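Local coordinates for protein magnesium transporter MgtE (Enterococcus faecalis, PDB 2OUX) that probably carries magnesium ions across the cell membrane as a homodimer, its cytosolic part, the portion in this crystal, binding magnesium through an N domain and paired CBS domains, at residues Ile142-Phe147 against Leu244-Val248; Ala159-Leu163 against Leu191-Ile195. Numbering follows the deposited sequence.

How the interactions relate
The two contacts belong to the CBS region of the cytosolic part, and their centres lie about 19 Å apart. The nearest atoms stay about 8 Å from each other, so they do not touch. Interaction 1 joins the two CBS repeats: the loop before strand 149-150 of the first meets strand 244-249 of the second. Interaction 2 stays within the first repeat, where helix 156-166 meets helix 191-194. Both its segments fall, in sequence, between the two halves of interaction 1. One contact thus ties repeat to repeat near bound magnesium. The other builds the helical side of one repeat, where the second subunit packs.

Interaction 1: residues Ile142-Phe147 against Leu244-Val248; sequences IMTTEF and LLGIV
Segment 142-147 is an irregular loop, extended at Met143 and Thr144 and again at Phe147, and 244-248 is a strand. Their end-to-end directions differ by 123°. They meet in a single antiparallel bridge, the hydrogen-bonded pair Thr144 and Ile247, with CA atoms 5.5 Å apart. Thr144 N donates to Ile247 O at 2.8 Å, and Ile247 N to Thr144 O at 3.0 Å. Leu245 and Gly246 form a classic beta bulge opposite Val237. Gly246 is fully extended, and a CB there would clash with Thr144 O and Met143 SE. An inverse gamma turn centred on Glu146 bends the loop, with Phe147 N hydrogen-bonded to Thr145 O at 2.9 Å.

The CB of Phe147 points toward the strand (chi1 p). Leu244 CG lies over the face of the Phe147 ring, a CH-pi contact at 4.0 Å from the centroid, and Phe147 CE1 lies 3.5 Å from Leu244 CD2. Phe147 CB meets Ile247 CG2 at 3.9 Å. Near the start of the loop, selenomethionine Met143 (chi1 p) spans the strand: CB lies 3.6 Å from Val248 CG2 and CE 3.8 Å from Leu245 CB.

Thr144 OG1 donates to Glu146 OE1 at 2.7 Å and hydrogen-bonds Asp99 N; Thr145 OG1 hydrogen-bonds Thr98 OG1. Asp99 binds magnesium with Asp252. The chemistry implies a backbone-paired, apolar join between the CBS repeats, its polar loop side chains linked to a metal-binding region.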
loop_
_atom_site.group_PDB
_atom_site.type_symbol
_atom_site.label_atom_id
_atom_site.label_comp_id
_atom_site.label_asym_id
_atom_site.label_seq_id
_atom_site.Cartn_x
_atom_site.Cartn_y
_atom_site.Cartn_z
ATOM N N ILE A 142 4.505 -6.605 15.540
ATOM C CA ILE A 142 4.226 -6.744 14.113
ATOM C C ILE A 142 4.851 -5.640 13.265
ATOM O O ILE A 142 4.661 -5.604 12.056
ATOM C CB ILE A 142 2.712 -6.776 13.830
ATOM C CG1 ILE A 142 2.056 -5.508 14.362
ATOM C CG2 ILE A 142 2.091 -8.030 14.466
ATOM C CD1 ILE A 142 0.632 -5.329 13.885
HETATM N N MSE A 143 5.602 -4.747 13.900
HETATM C CA MSE A 143 6.250 -3.659 13.180
HETATM C C MSE A 143 7.628 -4.096 12.700
HETATM O O MSE A 143 8.111 -5.172 13.052
HETATM C CB MSE A 143 6.423 -2.443 14.084
HETATM C CG MSE A 143 7.494 -2.629 15.144
HETATM SE SE MSE A 143 7.788 -1.029 16.189
HETATM C CE MSE A 143 9.554 -1.440 16.878
ATOM N N THR A 144 8.265 -3.257 11.896
ATOM C CA THR A 144 9.603 -3.565 11.421
ATOM C C THR A 144 10.405 -2.273 11.394
ATOM O O THR A 144 9.842 -1.178 11.346
ATOM C CB THR A 144 9.583 -4.260 10.045
ATOM O OG1 THR A 144 10.813 -4.970 9.875
ATOM C CG2 THR A 144 9.403 -3.249 8.914
ATOM N N THR A 145 11.722 -2.407 11.422
ATOM C CA THR A 145 12.615 -1.260 11.509
ATOM C C THR A 145 13.113 -0.572 10.243
ATOM O O THR A 145 13.664 0.523 10.314
ATOM C CB THR A 145 13.855 -1.658 12.316
ATOM O OG1 THR A 145 14.485 -2.783 11.679
ATOM C CG2 THR A 145 13.461 -2.050 13.742
ATOM N N GLU A 146 12.936 -1.193 9.088
ATOM C CA GLU A 146 13.456 -0.593 7.871
ATOM C C GLU A 146 12.571 0.474 7.229
ATOM O O GLU A 146 11.953 0.238 6.198
ATOM C CB GLU A 146 13.787 -1.704 6.880
ATOM C CG GLU A 146 14.740 -2.762 7.465
ATOM C CD GLU A 146 14.022 -3.780 8.362
ATOM O OE1 GLU A 146 12.777 -3.749 8.427
ATOM O OE2 GLU A 146 14.699 -4.626 8.986
ATOM N N PHE A 147 12.532 1.650 7.851
ATOM C CA PHE A 147 11.736 2.780 7.367
ATOM C C PHE A 147 12.668 3.938 6.998
ATOM O O PHE A 147 13.836 3.961 7.392
ATOM C CB PHE A 147 10.753 3.246 8.451
ATOM C CG PHE A 147 11.422 3.657 9.747
ATOM C CD1 PHE A 147 12.121 4.858 9.839
ATOM C CD2 PHE A 147 11.392 2.818 10.861
ATOM C CE1 PHE A 147 12.785 5.216 11.014
ATOM C CE2 PHE A 147 12.053 3.168 12.042
ATOM C CZ PHE A 147 12.753 4.371 12.118
ATOM N N LEU A 244 10.464 7.527 17.052
ATOM C CA LEU A 244 10.076 6.644 15.950
ATOM C C LEU A 244 10.791 5.299 16.061
ATOM O O LEU A 244 12.006 5.217 15.875
ATOM C CB LEU A 244 10.401 7.314 14.608
ATOM C CG LEU A 244 10.131 6.523 13.326
ATOM C CD1 LEU A 244 8.711 5.975 13.311
ATOM C CD2 LEU A 244 10.367 7.434 12.140
ATOM N N LEU A 245 10.034 4.247 16.352
ATOM C CA LEU A 245 10.616 2.920 16.511
ATOM C C LEU A 245 10.505 2.031 15.288
ATOM O O LEU A 245 11.403 1.236 15.007
ATOM C CB LEU A 245 9.986 2.205 17.714
ATOM C CG LEU A 245 10.337 2.805 19.082
ATOM C CD1 LEU A 245 9.646 2.019 20.203
ATOM C CD2 LEU A 245 11.848 2.792 19.268
ATOM N N GLY A 246 9.397 2.147 14.568
ATOM C CA GLY A 246 9.223 1.324 13.390
ATOM C C GLY A 246 7.930 1.619 12.659
ATOM O O GLY A 246 7.259 2.624 12.921
ATOM N N ILE A 247 7.584 0.740 11.728
ATOM C CA ILE A 247 6.367 0.891 10.956
ATOM C C ILE A 247 5.673 -0.444 10.825
ATOM O O ILE A 247 6.314 -1.494 10.850
ATOM C CB ILE A 247 6.649 1.394 9.525
ATOM C CG1 ILE A 247 7.713 0.503 8.871
ATOM C CG2 ILE A 247 7.064 2.864 9.553
ATOM C CD1 ILE A 247 7.872 0.735 7.383
ATOM N N VAL A 248 4.359 -0.385 10.676
ATOM C CA VAL A 248 3.539 -1.570 10.492
ATOM C C VAL A 248 2.944 -1.374 9.101
ATOM O O VAL A 248 2.304 -0.361 8.839
ATOM C CB VAL A 248 2.425 -1.639 11.555
ATOM C CG1 VAL A 248 1.423 -2.685 11.192
ATOM C CG2 VAL A 248 3.025 -1.951 12.905
#

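Interaction 2: residues Ala159-Leu163 against Leu191-Ile195; sequences AMYVL and LRDLI
Segment 159-163 is one turn within helix 156-166. Segment 191-195 carries a short helix that begins at Leu191. The backbones stay well apart: the closest CA atoms, Met160 and Ile195, are 8.2 Å from each other. No hydrogen bond crosses, and side chains alone fill the gap. Within the segments, Leu163 N hydrogen-bonds Ala159 O at 3.3 Å and Ile195 N hydrogen-bonds Leu191 O at 2.9 Å.

Selenomethionine Met160 is one bump. Its chi1 and chi2, both m, swing SE across to the short helix. There SE sits in a hollow lined by three side chains, 3.9 Å from Leu194 CD2, 4.2 Å from Leu191 CD1 and 4.3 Å from Ile195 CG2. Leu194 (t, p) is the other bump. Its CD2 fits the notch between Met160 SE and Leu163 CD1, 3.7 Å from the latter. Leu163 (m, t), one turn along from Met160, points its CB toward the partner. Leu191, also t, p, brings CD1 to 3.8 Å from Leu163 CD1.

Ile203 of helix 203-206 touches Ala159 and Leu194, while Ile173 packs on Leu163 and Leu191. In the dimer, Met160 packs on Ile195 of the second subunit, and the two Leu191 side chains meet each other. Strand 149-150, helix 156-166, strands 175-179 and 185-190 and helix 191-194 follow the beta-alpha-beta-beta-alpha order of a CBS repeat, and this apolar contact pairs its two helices.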
loop_
_atom_site.group_PDB
_atom_site.type_symbol
_atom_site.label_atom_id
_atom_site.label_comp_id
_atom_site.label_asym_id
_atom_site.label_seq_id
_atom_site.Cartn_x
_atom_site.Cartn_y
_atom_site.Cartn_z
ATOM N N ALA A 159 16.492 14.929 0.176
ATOM C CA ALA A 159 15.665 13.801 0.589
ATOM C C ALA A 159 15.631 12.768 -0.541
ATOM O O ALA A 159 15.738 11.558 -0.307
ATOM C CB ALA A 159 14.250 14.288 0.903
HETATM N N MSE A 160 15.487 13.264 -1.767
HETATM C CA MSE A 160 15.430 12.427 -2.959
HETATM C C MSE A 160 16.746 11.711 -3.226
HETATM O O MSE A 160 16.781 10.722 -3.965
HETATM C CB MSE A 160 15.059 13.268 -4.182
HETATM C CG MSE A 160 13.599 13.716 -4.240
HETATM SE SE MSE A 160 12.325 12.243 -4.443
HETATM C CE MSE A 160 13.378 11.128 -5.607
ATOM N N TYR A 161 17.831 12.211 -2.641
ATOM C CA TYR A 161 19.129 11.579 -2.840
ATOM C C TYR A 161 19.190 10.324 -1.983
ATOM O O TYR A 161 19.702 9.286 -2.413
ATOM C CB TYR A 161 20.265 12.534 -2.456
ATOM C CG TYR A 161 21.618 11.858 -2.364
ATOM C CD1 TYR A 161 22.243 11.338 -3.498
ATOM C CD2 TYR A 161 22.260 11.718 -1.136
ATOM C CE1 TYR A 161 23.480 10.694 -3.407
ATOM C CE2 TYR A 161 23.495 11.076 -1.033
ATOM C CZ TYR A 161 24.098 10.567 -2.171
ATOM O OH TYR A 161 25.317 9.939 -2.065
ATOM N N VAL A 162 18.670 10.427 -0.763
ATOM C CA VAL A 162 18.651 9.287 0.141
ATOM C C VAL A 162 17.862 8.173 -0.530
ATOM O O VAL A 162 18.313 7.034 -0.619
ATOM C CB VAL A 162 17.959 9.631 1.477
ATOM C CG1 VAL A 162 17.783 8.369 2.303
ATOM C CG2 VAL A 162 18.774 10.658 2.245
ATOM N N LEU A 163 16.678 8.519 -1.013
ATOM C CA LEU A 163 15.810 7.557 -1.664
ATOM C C LEU A 163 16.481 6.832 -2.818
ATOM O O LEU A 163 16.497 5.605 -2.858
ATOM C CB LEU A 163 14.548 8.262 -2.151
ATOM C CG LEU A 163 13.793 8.966 -1.025
ATOM C CD1 LEU A 163 12.718 9.868 -1.603
ATOM C CD2 LEU A 163 13.190 7.929 -0.093
ATOM N N LEU A 191 5.604 9.976 -0.719
ATOM C CA LEU A 191 6.509 10.119 -1.845
ATOM C C LEU A 191 5.807 10.842 -2.997
ATOM O O LEU A 191 6.424 11.637 -3.712
ATOM C CB LEU A 191 7.013 8.755 -2.316
ATOM C CG LEU A 191 8.033 8.854 -3.454
ATOM C CD1 LEU A 191 9.203 9.747 -3.016
ATOM C CD2 LEU A 191 8.524 7.469 -3.823
ATOM N N ARG A 192 4.514 10.574 -3.162
ATOM C CA ARG A 192 3.754 11.209 -4.228
ATOM C C ARG A 192 3.633 12.728 -4.062
ATOM O O ARG A 192 3.417 13.436 -5.038
ATOM C CB ARG A 192 2.362 10.576 -4.358
ATOM C CG ARG A 192 1.399 10.802 -3.193
ATOM C CD ARG A 192 0.096 9.993 -3.398
ATOM N NE ARG A 192 -0.677 10.447 -4.554
ATOM C CZ ARG A 192 -1.688 9.776 -5.102
ATOM N NH1 ARG A 192 -2.066 8.605 -4.606
ATOM N NH2 ARG A 192 -2.321 10.276 -6.150
ATOM N N ASP A 193 3.759 13.226 -2.837
ATOM C CA ASP A 193 3.691 14.670 -2.612
ATOM C C ASP A 193 5.084 15.218 -2.817
ATOM O O ASP A 193 5.280 16.330 -3.313
ATOM C CB ASP A 193 3.234 14.994 -1.192
ATOM C CG ASP A 193 1.745 14.862 -1.027
ATOM O OD1 ASP A 193 1.045 14.801 -2.054
ATOM O OD2 ASP A 193 1.270 14.833 0.124
ATOM N N LEU A 194 6.055 14.401 -2.440
ATOM C CA LEU A 194 7.453 14.755 -2.563
ATOM C C LEU A 194 7.892 14.977 -4.009
ATOM O O LEU A 194 8.416 16.038 -4.343
ATOM C CB LEU A 194 8.311 13.656 -1.934
ATOM C CG LEU A 194 9.785 13.963 -1.690
ATOM C CD1 LEU A 194 9.916 15.151 -0.738
ATOM C CD2 LEU A 194 10.462 12.739 -1.086
ATOM N N ILE A 195 7.673 13.990 -4.871
ATOM C CA ILE A 195 8.113 14.104 -6.257
ATOM C C ILE A 195 7.560 15.275 -7.062
ATOM O O ILE A 195 8.126 15.622 -8.107
ATOM C CB ILE A 195 7.838 12.808 -7.057
ATOM C CG1 ILE A 195 6.333 12.592 -7.222
ATOM C CG2 ILE A 195 8.484 11.624 -6.356
ATOM C CD1 ILE A 195 5.995 11.543 -8.261
#